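Local coordinates for FAD:protein FMN transferase (Vibrio cholerae, PDB 6NXI) that probably transfers the FMN moiety of FAD to a threonine hydroxyl of a target flavoprotein, forming a covalent flavin link and using magnesium, at residues Thr259-Ser264 with Gln291-Met296; Met278-Gly283 with Met296-Asp301. One frame throughout, in Å; residues are numbered along the deposited sequence.

Interaction 1 (Thr259-Ser264 with Gln291-Met296); sequences TVLDKS and QIPVLM
Thr259 and Leu295 form the hydrogen-bonded pair of a two-strand antiparallel ladder, with the short strand axes at 176° to each other. Two backbone bonds close this pair: Thr259 N to Leu295 O at 2.9 Å, nearly straight at 175°, and Leu295 N to Thr259 O, also 2.9 Å. Thr259 O is in addition approached by Val294 CA at 3.2 Å, a CA-H...O contact. Water 1 ties the threonine side chain to the same pair: it is hydrogen-bonded to Thr259 OG1 and donates to Leu295 O, so that carbonyl receives both the amide and the water.

Pro293 and Leu261 bring the ladder to its end. Leu261 N reaches Pro293 O over 3.0 Å, but the proline nitrogen has no hydrogen to return, and its ring carbon CD instead comes within 3.4 Å of Leu261 O. The two side chains cross at about a right angle, with Leu261 CB 3.9 Å from Pro293 CB. Leu261 CG stands anti to its own carbonyl carbon (chi1 -47°), and CD1 beyond it also reaches the proline CB.

Val260 and Val294, the non-hydrogen-bonded pair, lie side by side on the face opposite Thr259 and Leu295, Val260 CG2 4.1 Å from Val294 CG2. Val260 CG1 meets Ile292 CG2 at 3.7 Å.

Strands 255-262 and 294-299 are neighbours in the eight-stranded antiparallel sheet, flanked by 220-225 beyond the first and 304-308 beyond the second. On the valine face, Val260 packs on Leu271 and Ala272 of helix 265-278, which also carries the magnesium ligands Asp269 and Thr273, while Val294 reaches Ala287 of helix 280-289. On the face of Thr259 and Leu295, Thr259 touches Ile222 of strand 220-225 and Leu295 rests on Phe312 of the C-terminal loop.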
ATOM      1  N   THR A 259       5.712   8.103  -5.203  1.00 21.10           N
ATOM      2  CA  THR A 259       5.382   8.612  -3.859  1.00 20.91           C
ATOM      3  C   THR A 259       4.075   9.411  -3.930  1.00 21.41           C
ATOM      4  O   THR A 259       3.979  10.328  -4.740  1.00 21.63           O
ATOM      5  CB  THR A 259       6.509   9.496  -3.322  1.00 22.65           C
ATOM      6  OG1 THR A 259       7.701   8.709  -3.409  1.00 24.57           O
ATOM      7  CG2 THR A 259       6.214   9.887  -1.889  1.00 23.55           C
ATOM      8  N   VAL A 260       3.111   9.084  -3.051  1.00 20.76           N
ATOM      9  CA  VAL A 260       1.790   9.732  -2.988  1.00 21.03           C
ATOM     10  C   VAL A 260       1.564  10.247  -1.564  1.00 21.18           C
ATOM     11  O   VAL A 260       1.785   9.493  -0.597  1.00 20.55           O
ATOM     12  CB  VAL A 260       0.676   8.755  -3.416  1.00 21.49           C
ATOM     13  CG1 VAL A 260      -0.674   9.415  -3.265  1.00 22.53           C
ATOM     14  CG2 VAL A 260       0.878   8.239  -4.833  1.00 23.10           C
ATOM     15  N   LEU A 261       1.097  11.485  -1.468  1.00 21.36           N
ATOM     16  CA  LEU A 261       0.525  12.016  -0.205  1.00 23.28           C
ATOM     17  C   LEU A 261      -1.005  11.952  -0.244  1.00 23.13           C
ATOM     18  O   LEU A 261      -1.620  12.277  -1.258  1.00 22.75           O
ATOM     19  CB  LEU A 261       0.964  13.454  -0.010  1.00 25.72           C
ATOM     20  CG  LEU A 261       2.442  13.743  -0.222  1.00 30.33           C
ATOM     21  CD1 LEU A 261       2.726  15.238   0.014  1.00 32.64           C
ATOM     22  CD2 LEU A 261       3.284  12.881   0.668  1.00 31.82           C
ATOM     23  N   ASP A 262      -1.590  11.609   0.896  1.00 23.35           N
ATOM     24  CA  ASP A 262      -3.061  11.678   1.089  1.00 22.52           C
ATOM     25  C   ASP A 262      -3.284  11.778   2.599  1.00 22.22           C
ATOM     26  O   ASP A 262      -2.472  11.253   3.318  1.00 20.93           O
ATOM     27  CB  ASP A 262      -3.783  10.461   0.518  1.00 22.97           C
ATOM     28  CG  ASP A 262      -5.294  10.623   0.397  1.00 24.93           C
ATOM     29  OD1 ASP A 262      -5.712  11.181  -0.638  1.00 26.15           O
ATOM     30  OD2 ASP A 262      -6.033  10.244   1.362  1.00 24.64           O
ATOM     31  N   LYS A 263      -4.395  12.343   3.004  1.00 22.55           N
ATOM     32  CA  LYS A 263      -4.793  12.347   4.428  1.00 23.94           C
ATOM     33  C   LYS A 263      -4.932  10.910   4.959  1.00 21.81           C
ATOM     34  O   LYS A 263      -4.715  10.692   6.162  1.00 23.29           O
ATOM     35  CB  LYS A 263      -6.089  13.153   4.573  1.00 26.93           C
ATOM     36  CG  LYS A 263      -5.926  14.651   4.306  1.00 32.98           C
ATOM     37  CD  LYS A 263      -5.054  15.364   5.321  1.00 38.35           C
ATOM     38  CE  LYS A 263      -5.089  16.873   5.186  1.00 41.52           C
ATOM     39  NZ  LYS A 263      -3.803  17.447   5.651  1.00 45.53           N
ATOM     40  N   SER A 264      -5.257   9.934   4.111  1.00 20.55           N
ATOM     41  CA  SER A 264      -5.384   8.508   4.450  1.00 19.58           C
ATOM     42  C   SER A 264      -4.204   7.715   3.904  1.00 19.79           C
ATOM     43  O   SER A 264      -3.938   7.796   2.711  1.00 19.42           O
ATOM     44  CB  SER A 264      -6.687   7.928   3.922  1.00 19.73           C
ATOM     45  OG  SER A 264      -6.624   6.531   3.942  1.00 20.96           O
ATOM     46  N   GLN A 291      -6.075  16.354  -8.050  1.00 30.68           N
ATOM     47  CA  GLN A 291      -5.405  17.069  -6.936  1.00 32.11           C
ATOM     48  C   GLN A 291      -4.697  16.057  -6.030  1.00 28.88           C
ATOM     49  O   GLN A 291      -4.721  16.239  -4.821  1.00 28.01           O
ATOM     50  CB  GLN A 291      -6.390  17.869  -6.069  1.00 33.29           C
ATOM     51  CG  GLN A 291      -7.301  18.772  -6.868  1.00 37.30           C
ATOM     52  CD  GLN A 291      -6.526  19.970  -7.346  1.00 40.58           C
ATOM     53  OE1 GLN A 291      -5.703  19.860  -8.249  1.00 45.84           O
ATOM     54  NE2 GLN A 291      -6.792  21.121  -6.744  1.00 38.03           N
ATOM     55  N   ILE A 292      -4.033  15.054  -6.603  1.00 26.76           N
ATOM     56  CA  ILE A 292      -3.224  14.075  -5.834  1.00 26.16           C
ATOM     57  C   ILE A 292      -1.776  14.533  -5.857  1.00 25.06           C
ATOM     58  O   ILE A 292      -1.223  14.670  -6.957  1.00 26.71           O
ATOM     59  CB  ILE A 292      -3.364  12.659  -6.410  1.00 25.30           C
ATOM     60  CG1 ILE A 292      -4.814  12.245  -6.627  1.00 25.81           C
ATOM     61  CG2 ILE A 292      -2.651  11.675  -5.510  1.00 26.72           C
ATOM     62  CD1 ILE A 292      -4.943  10.936  -7.358  1.00 26.02           C
ATOM     63  N   PRO A 293      -1.142  14.791  -4.700  1.00 25.61           N
ATOM     64  CA  PRO A 293       0.290  15.062  -4.643  1.00 24.89           C
ATOM     65  C   PRO A 293       1.066  13.773  -4.956  1.00 25.29           C
ATOM     66  O   PRO A 293       1.013  12.798  -4.189  1.00 23.84           O
ATOM     67  CB  PRO A 293       0.545  15.583  -3.238  1.00 26.84           C
ATOM     68  CG  PRO A 293      -0.810  15.889  -2.683  1.00 26.02           C
ATOM     69  CD  PRO A 293      -1.765  14.960  -3.374  1.00 25.71           C
ATOM     70  N   VAL A 294       1.789  13.776  -6.078  1.00 26.07           N
ATOM     71  CA  VAL A 294       2.549  12.578  -6.501  1.00 25.95           C
ATOM     72  C   VAL A 294       3.917  13.004  -7.020  1.00 28.00           C
ATOM     73  O   VAL A 294       3.998  14.021  -7.763  1.00 27.72           O
ATOM     74  CB  VAL A 294       1.814  11.786  -7.589  1.00 28.08           C
ATOM     75  CG1 VAL A 294       2.544  10.494  -7.907  1.00 28.10           C
ATOM     76  CG2 VAL A 294       0.381  11.523  -7.182  1.00 28.91           C
ATOM     77  N   LEU A 295       4.917  12.182  -6.714  1.00 27.12           N
ATOM     78  CA  LEU A 295       6.254  12.259  -7.333  1.00 27.91           C
ATOM     79  C   LEU A 295       6.545  10.900  -7.950  1.00 28.18           C
ATOM     80  O   LEU A 295       6.626   9.883  -7.244  1.00 26.27           O
ATOM     81  CB  LEU A 295       7.302  12.648  -6.292  1.00 29.03           C
ATOM     82  CG  LEU A 295       8.710  12.823  -6.859  1.00 31.55           C
ATOM     83  CD1 LEU A 295       8.768  14.047  -7.743  1.00 33.11           C
ATOM     84  CD2 LEU A 295       9.717  12.917  -5.727  1.00 32.72           C
ATOM     85  N   MET A 296       6.762  10.903  -9.254  1.00 29.02           N
ATOM     86  CA  MET A 296       7.159   9.670  -9.950  1.00 29.54           C
ATOM     87  C   MET A 296       8.565   9.839 -10.446  1.00 30.21           C
ATOM     88  O   MET A 296       8.842  10.899 -11.060  1.00 32.29           O
ATOM     89  CB  MET A 296       6.306   9.405 -11.165  1.00 32.99           C
ATOM     90  CG  MET A 296       4.937   9.051 -10.831  1.00 34.95           C
ATOM     91  SD  MET A 296       4.384   8.313 -12.353  1.00 42.51           S
ATOM     92  CE  MET A 296       2.638   8.448 -12.107  1.00 35.07           C
TER
HETATM   93  O   HOH W   1       8.875   8.483  -6.002  1.00 28.36           O

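Interaction 2 (Met278-Gly283 with Met296-Asp301); sequences MGEERG and MIVKTD
Met296 and Val298 meet Glu280 and Gly283 in helix-on-sheet packing, where the first turn of helix 280-289 lies over strand 294-299 of the antiparallel sheet, next to the outermost strand 304-308. All the direct contacts between the segments are van der Waals in kind.

The sulfur and methyl contacts come from Met296. Its chain runs extended beyond CG, with SD and CE placed by chi2 -163° and chi3 -161°, and so spans from the strand to the helix backbone. SD touches Glu280 CA at 3.6 Å and Glu280 CB at 3.8 Å. CE continues to the main chain of Gly283, 3.7 Å from Gly283 C, an approach that the absence of a CB on this glycine permits.

The aliphatic contact joins Glu280 and Val298, whose side chains cross at about a right angle. Val298 CG1 lies 3.8 Å from Glu280 CB. A chi1 of 66° sets Glu280 CG between its backbone N and carbonyl carbon, where it lies 4.1 Å from Val298 CG1. CB and CG of Glu280 are the side-chain atoms that meet Val298, while the carboxylate turns to another partner.

That partner lies elsewhere: Glu280 OE2 makes a salt bridge with Arg254 NE, just ahead of strand 255-262. The glutamate thus combines apolar packing over strand 294-299 with an ionic link to the start of the neighbouring strand. Tyr307 of strand 304-308 touches both Glu280 and Val298, and Met284 from the next part of the helix touches Met296.

The helix start is marked by Gly279, which leaves helix 265-278 with positive phi and serves as N-cap of helix 280-289; Gly279 O accepts Gly283 N at 2.8 Å, and that same O lies 3.8 Å from Met296 CE.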
ATOM      1  N   MET A 278      -0.082   2.418 -14.031  1.00 23.66           N
ATOM      2  CA  MET A 278      -0.597   3.279 -15.145  1.00 26.61           C
ATOM      3  C   MET A 278       0.557   3.809 -15.995  1.00 27.13           C
ATOM      4  O   MET A 278       0.367   3.961 -17.231  1.00 27.43           O
ATOM      5  CB  MET A 278      -1.407   4.466 -14.610  1.00 27.18           C
ATOM      6  CG  MET A 278      -2.697   4.067 -13.976  1.00 27.36           C
ATOM      7  SD  MET A 278      -3.663   5.554 -13.523  1.00 28.34           S
ATOM      8  CE  MET A 278      -4.541   5.845 -15.049  1.00 30.97           C
ATOM      9  N   GLY A 279       1.720   4.039 -15.379  1.00 27.05           N
ATOM     10  CA  GLY A 279       2.849   4.678 -16.043  1.00 27.88           C
ATOM     11  C   GLY A 279       2.786   6.181 -15.903  1.00 28.31           C
ATOM     12  O   GLY A 279       1.766   6.715 -15.393  1.00 26.34           O
ATOM     13  N   GLU A 280       3.871   6.858 -16.256  1.00 28.22           N
ATOM     14  CA  GLU A 280       4.018   8.293 -15.907  1.00 28.86           C
ATOM     15  C   GLU A 280       2.993   9.118 -16.703  1.00 30.17           C
ATOM     16  O   GLU A 280       2.412  10.057 -16.106  1.00 30.86           O
ATOM     17  CB  GLU A 280       5.459   8.763 -16.016  1.00 28.99           C
ATOM     18  CG  GLU A 280       6.041   8.754 -17.408  1.00 30.06           C
ATOM     19  CD  GLU A 280       6.592   7.439 -17.957  1.00 31.61           C
ATOM     20  OE1 GLU A 280       6.340   6.359 -17.363  1.00 31.43           O
ATOM     21  OE2 GLU A 280       7.237   7.503 -19.043  1.00 32.68           O
ATOM     22  N   GLU A 281       2.703   8.785 -17.957  1.00 29.08           N
ATOM     23  CA  GLU A 281       1.796   9.657 -18.768  1.00 30.98           C
ATOM     24  C   GLU A 281       0.377   9.623 -18.185  1.00 30.26           C
ATOM     25  O   GLU A 281      -0.144  10.692 -17.834  1.00 31.57           O
ATOM     26  CB  GLU A 281       1.762   9.225 -20.222  1.00 33.37           C
ATOM     27  CG  GLU A 281       0.804  10.078 -21.041  1.00 36.95           C
ATOM     28  CD  GLU A 281       0.864   9.742 -22.514  1.00 41.62           C
ATOM     29  OE1 GLU A 281       1.972   9.449 -22.975  1.00 44.74           O
ATOM     30  OE2 GLU A 281      -0.205   9.680 -23.156  1.00 48.31           O
ATOM     31  N   ARG A 282      -0.222   8.443 -18.086  1.00 29.91           N
ATOM     32  CA  ARG A 282      -1.635   8.295 -17.646  1.00 29.22           C
ATOM     33  C   ARG A 282      -1.693   8.530 -16.145  1.00 27.93           C
ATOM     34  O   ARG A 282      -2.700   9.101 -15.669  1.00 27.99           O
ATOM     35  CB  ARG A 282      -2.168   6.917 -18.036  1.00 31.40           C
ATOM     36  CG  ARG A 282      -2.144   6.618 -19.531  1.00 34.81           C
ATOM     37  CD  ARG A 282      -2.887   7.615 -20.388  1.00 38.40           C
ATOM     38  NE  ARG A 282      -4.287   7.699 -20.017  1.00 40.98           N
ATOM     39  CZ  ARG A 282      -5.142   8.591 -20.526  1.00 44.06           C
ATOM     40  NH1 ARG A 282      -4.725   9.463 -21.425  1.00 42.90           N
ATOM     41  NH2 ARG A 282      -6.400   8.603 -20.121  1.00 45.28           N
ATOM     42  N   GLY A 283      -0.674   8.081 -15.408  1.00 25.46           N
ATOM     43  CA  GLY A 283      -0.649   8.268 -13.945  1.00 25.32           C
ATOM     44  C   GLY A 283      -0.563   9.725 -13.546  1.00 25.42           C
ATOM     45  O   GLY A 283      -1.305  10.157 -12.615  1.00 25.56           O
ATOM     46  N   MET A 296       6.762  10.903  -9.254  1.00 29.02           N
ATOM     47  CA  MET A 296       7.159   9.670  -9.950  1.00 29.54           C
ATOM     48  C   MET A 296       8.565   9.839 -10.446  1.00 30.21           C
ATOM     49  O   MET A 296       8.842  10.899 -11.060  1.00 32.29           O
ATOM     50  CB  MET A 296       6.306   9.405 -11.165  1.00 32.99           C
ATOM     51  CG  MET A 296       4.937   9.051 -10.831  1.00 34.95           C
ATOM     52  SD  MET A 296       4.384   8.313 -12.353  1.00 42.51           S
ATOM     53  CE  MET A 296       2.638   8.448 -12.107  1.00 35.07           C
ATOM     54  N   ILE A 297       9.380   8.850 -10.159  1.00 27.77           N
ATOM     55  CA  ILE A 297      10.754   8.784 -10.699  1.00 29.14           C
ATOM     56  C   ILE A 297      10.748   7.767 -11.825  1.00 27.36           C
ATOM     57  O   ILE A 297      10.279   6.649 -11.623  1.00 24.66           O
ATOM     58  CB  ILE A 297      11.725   8.415  -9.583  1.00 30.20           C
ATOM     59  CG1 ILE A 297      11.663   9.475  -8.476  1.00 31.68           C
ATOM     60  CG2 ILE A 297      13.115   8.256 -10.183  1.00 31.31           C
ATOM     61  CD1 ILE A 297      12.510   9.142  -7.326  1.00 33.64           C
ATOM     62  N   VAL A 298      11.258   8.165 -12.986  1.00 28.42           N
ATOM     63  CA  VAL A 298      11.224   7.293 -14.183  1.00 30.19           C
ATOM     64  C   VAL A 298      12.624   7.205 -14.744  1.00 29.88           C
ATOM     65  O   VAL A 298      13.394   8.177 -14.604  1.00 30.91           O
ATOM     66  CB  VAL A 298      10.196   7.738 -15.235  1.00 32.86           C
ATOM     67  CG1 VAL A 298       8.924   8.203 -14.538  1.00 32.42           C
ATOM     68  CG2 VAL A 298      10.716   8.795 -16.177  1.00 35.88           C
ATOM     69  N   LYS A 299      12.912   6.033 -15.285  1.00 31.21           N
ATOM     70  CA  LYS A 299      14.185   5.742 -16.000  1.00 33.11           C
ATOM     71  C   LYS A 299      14.069   6.312 -17.412  1.00 33.96           C
ATOM     72  O   LYS A 299      13.145   5.892 -18.115  1.00 35.84           O
ATOM     73  CB  LYS A 299      14.425   4.229 -15.986  1.00 35.67           C
ATOM     74  CG  LYS A 299      15.689   3.752 -16.690  1.00 40.76           C
ATOM     75  CD  LYS A 299      16.931   3.837 -15.826  1.00 43.01           C
ATOM     76  CE  LYS A 299      18.194   3.667 -16.649  1.00 45.62           C
ATOM     77  NZ  LYS A 299      18.604   4.941 -17.286  1.00 47.75           N
ATOM     78  N   THR A 300      14.984   7.206 -17.791  1.00 33.08           N
ATOM     79  CA  THR A 300      15.063   7.807 -19.147  1.00 35.53           C
ATOM     80  C   THR A 300      16.112   7.036 -19.937  1.00 36.19           C
ATOM     81  O   THR A 300      16.709   6.093 -19.404  1.00 35.97           O
ATOM     82  CB  THR A 300      15.424   9.290 -19.103  1.00 37.19           C
ATOM     83  OG1 THR A 300      16.785   9.364 -18.677  1.00 38.22           O
ATOM     84  CG2 THR A 300      14.526  10.086 -18.179  1.00 38.81           C
ATOM     85  N   ASP A 301      16.309   7.414 -21.191  1.00 38.27           N
ATOM     86  CA  ASP A 301      17.269   6.717 -22.068  1.00 41.39           C
ATOM     87  C   ASP A 301      18.662   6.651 -21.424  1.00 42.19           C
ATOM     88  O   ASP A 301      19.270   5.562 -21.521  1.00 44.26           O
ATOM     89  CB  ASP A 301      17.316   7.396 -23.429  1.00 41.89           C
ATOM     90  CG  ASP A 301      18.066   6.574 -24.445  1.00 43.21           C
ATOM     91  OD1 ASP A 301      17.734   5.358 -24.579  1.00 44.00           O
ATOM     92  OD2 ASP A 301      18.990   7.155 -25.055  1.00 43.34           O
TER

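How the interactions relate
Both contacts are buried and share strand 294-299, with Met296 as their common residue, but their centres are 15 Å apart. Interaction 1 lies nearer the middle of the chain, about 12 Å from its centre against about 19 Å for interaction 2. Strand-to-strand pairing makes the first a ladder of backbone hydrogen bonds with mostly apolar side chains and one water-linked threonine hydroxyl; the second joins helix to sheet through sulfur, methyl and methylene contacts. In sequence the segments alternate: 278-283 lies between the paired strands, where helices 265-278 and 280-289 make the connection. The helical connection between the two antiparallel strands of interaction 1 therefore packs back on the sheet at interaction 2.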